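Beta-hexosaminidase Amuc_2018 (PDB 6JEA) hydrolyses terminal non-reducing N-acetylhexosamine residues, releasing N-acetylglucosamine from terminally unbranched N-glycans and from chitobiose. Local coordinates at residues 222-227 / 284-289. Sequence-based numbering, arbitrary orientation.
Sequences KELVCP and EQMKAF. With ZN (zinc ion), chain C.
Phe289 (chi1 174°) and Gln285 (chi1 -168°) both hold CG anti to the backbone N, and one helical turn apart on helix 282-299 they reach Pro227 together. This helix belongs to the TIM-barrel catalytic domain of glycosyl hydrolase family 20; Pro227 follows Cys226, a ligand of the four-cysteine zinc site, in the loop before helix 230-246. The Pro227 ring crosses each of the two side chains at about a right angle. Its CB lies at the edge of the phenyl ring, near the ring plane and 4.1 Å from Phe289 CD1. Its CG packs against the amide nitrogen at the end of the extended Gln285 chain, 3.6 Å from NE2. That is van der Waals contact: no hydrogen bond joins the segments; Gln285 OE1 is hydrogen-bonded to Arg274 NH1, and NE2 too has a hydrogen-bond partner outside the two segments.

Earlier in the loop, CG2 of Val225 approaches Phe289 CE1 obliquely at 4.2 Å, while CD1 of Leu224 meets CE of Met286 at the looser distance of 4.5 Å. Trp233 also meets the phenyl ring, with the planes inclined by about 45°, and its NE1 donates to Pro227 O. CB of Cys226 leaves the backbone away from the helix, and SG binds the metal shared with Cys206, Cys267 and Cys270. Gln285 also touches Cys270, linking helix 282-299 to a second ligand. On the loop side, the metal bond from Cys226 SG to zinc measures 2.4 Å.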
loop_
_atom_site.group_PDB
_atom_site.type_symbol
_atom_site.label_atom_id
_atom_site.label_comp_id
_atom_site.label_asym_id
_atom_site.label_seq_id
_atom_site.Cartn_x
_atom_site.Cartn_y
_atom_site.Cartn_z
ATOM N N LYS A 222 19.167 12.486 10.077
ATOM C CA LYS A 222 19.528 13.738 9.426
ATOM C C LYS A 222 20.369 13.532 8.172
ATOM O O LYS A 222 20.756 14.517 7.534
ATOM C CB LYS A 222 20.285 14.642 10.406
ATOM C CG LYS A 222 19.525 14.951 11.692
ATOM C CD LYS A 222 20.241 15.987 12.562
ATOM C CE LYS A 222 21.446 15.405 13.297
ATOM N NZ LYS A 222 22.677 15.337 12.457
ATOM N N GLU A 223 20.654 12.286 7.803
ATOM C CA GLU A 223 21.590 12.000 6.720
ATOM C C GLU A 223 20.872 12.090 5.381
ATOM O O GLU A 223 20.053 11.229 5.046
ATOM C CB GLU A 223 22.221 10.624 6.915
ATOM C CG GLU A 223 23.145 10.547 8.117
ATOM C CD GLU A 223 24.303 11.525 8.025
ATOM O OE1 GLU A 223 24.738 11.830 6.893
ATOM O OE2 GLU A 223 24.777 11.993 9.082
ATOM N N LEU A 224 21.185 13.129 4.613
ATOM C CA LEU A 224 20.652 13.315 3.272
ATOM C C LEU A 224 21.762 13.115 2.252
ATOM O O LEU A 224 22.911 13.497 2.494
ATOM C CB LEU A 224 20.053 14.712 3.098
ATOM C CG LEU A 224 19.082 15.229 4.156
ATOM C CD1 LEU A 224 18.504 16.563 3.710
ATOM C CD2 LEU A 224 17.978 14.217 4.429
ATOM N N VAL A 225 21.419 12.513 1.110
ATOM C CA VAL A 225 22.376 12.440 0.017
ATOM C C VAL A 225 22.716 13.858 -0.429
ATOM O O VAL A 225 21.894 14.779 -0.342
ATOM C CB VAL A 225 21.834 11.610 -1.159
ATOM C CG1 VAL A 225 21.623 10.169 -0.738
ATOM C CG2 VAL A 225 20.542 12.214 -1.679
ATOM N N CYS A 226 23.949 14.041 -0.894
ATOM C CA CYS A 226 24.400 15.353 -1.329
ATOM C C CYS A 226 24.034 15.542 -2.794
ATOM O O CYS A 226 24.580 14.832 -3.652
ATOM C CB CYS A 226 25.899 15.503 -1.131
ATOM S SG CYS A 226 26.522 17.127 -1.611
ATOM N N PRO A 227 23.134 16.470 -3.129
ATOM C CA PRO A 227 22.742 16.645 -4.538
ATOM C C PRO A 227 23.867 17.136 -5.432
ATOM O O PRO A 227 23.707 17.107 -6.657
ATOM C CB PRO A 227 21.615 17.686 -4.467
ATOM C CG PRO A 227 21.228 17.768 -3.031
ATOM C CD PRO A 227 22.436 17.412 -2.240
ATOM N N GLU A 284 14.339 25.724 -1.077
ATOM C CA GLU A 284 14.545 25.895 -2.511
ATOM C C GLU A 284 15.461 24.807 -3.057
ATOM O O GLU A 284 15.260 24.314 -4.176
ATOM C CB GLU A 284 15.113 27.282 -2.805
ATOM C CG GLU A 284 14.139 28.422 -2.529
ATOM C CD GLU A 284 14.581 29.740 -3.143
ATOM O OE1 GLU A 284 15.268 29.721 -4.190
ATOM O OE2 GLU A 284 14.239 30.800 -2.577
ATOM N N GLN A 285 16.459 24.402 -2.269
ATOM C CA GLN A 285 17.318 23.297 -2.680
ATOM C C GLN A 285 16.537 21.989 -2.761
ATOM O O GLN A 285 16.757 21.186 -3.673
ATOM C CB GLN A 285 18.497 23.166 -1.718
ATOM C CG GLN A 285 19.593 22.247 -2.214
ATOM C CD GLN A 285 20.701 22.067 -1.199
ATOM O OE1 GLN A 285 20.885 22.896 -0.308
ATOM N NE2 GLN A 285 21.443 20.973 -1.323
ATOM N N MET A 286 15.615 21.762 -1.822
ATOM C CA MET A 286 14.775 20.568 -1.879
ATOM C C MET A 286 13.870 20.590 -3.107
ATOM O O MET A 286 13.668 19.558 -3.764
ATOM C CB MET A 286 13.944 20.458 -0.599
ATOM C CG MET A 286 13.215 19.139 -0.437
ATOM S SD MET A 286 14.334 17.768 -0.091
ATOM C CE MET A 286 14.984 18.269 1.499
ATOM N N LYS A 287 13.312 21.762 -3.426
ATOM C CA LYS A 287 12.522 21.909 -4.645
ATOM C C LYS A 287 13.347 21.567 -5.876
ATOM O O LYS A 287 12.879 20.857 -6.774
ATOM C CB LYS A 287 11.978 23.333 -4.756
ATOM C CG LYS A 287 10.757 23.620 -3.907
ATOM C CD LYS A 287 10.116 24.936 -4.327
ATOM C CE LYS A 287 9.864 24.965 -5.833
ATOM N NZ LYS A 287 9.149 26.196 -6.273
ATOM N N ALA A 288 14.580 22.078 -5.943
ATOM C CA ALA A 288 15.436 21.784 -7.088
ATOM C C ALA A 288 15.772 20.300 -7.159
ATOM O O ALA A 288 15.799 19.711 -8.248
ATOM C CB ALA A 288 16.713 22.622 -7.020
ATOM N N PHE A 289 16.026 19.678 -6.005
ATOM C CA PHE A 289 16.323 18.250 -5.970
ATOM C C PHE A 289 15.169 17.443 -6.545
ATOM O O PHE A 289 15.366 16.566 -7.399
ATOM C CB PHE A 289 16.621 17.810 -4.536
ATOM C CG PHE A 289 16.799 16.324 -4.381
ATOM C CD1 PHE A 289 18.028 15.733 -4.624
ATOM C CD2 PHE A 289 15.737 15.518 -3.992
ATOM C CE1 PHE A 289 18.195 14.366 -4.487
ATOM C CE2 PHE A 289 15.898 14.154 -3.854
ATOM C CZ PHE A 289 17.131 13.576 -4.102
HETATM ZN ZN ZN C . 25.854 18.501 0.256
#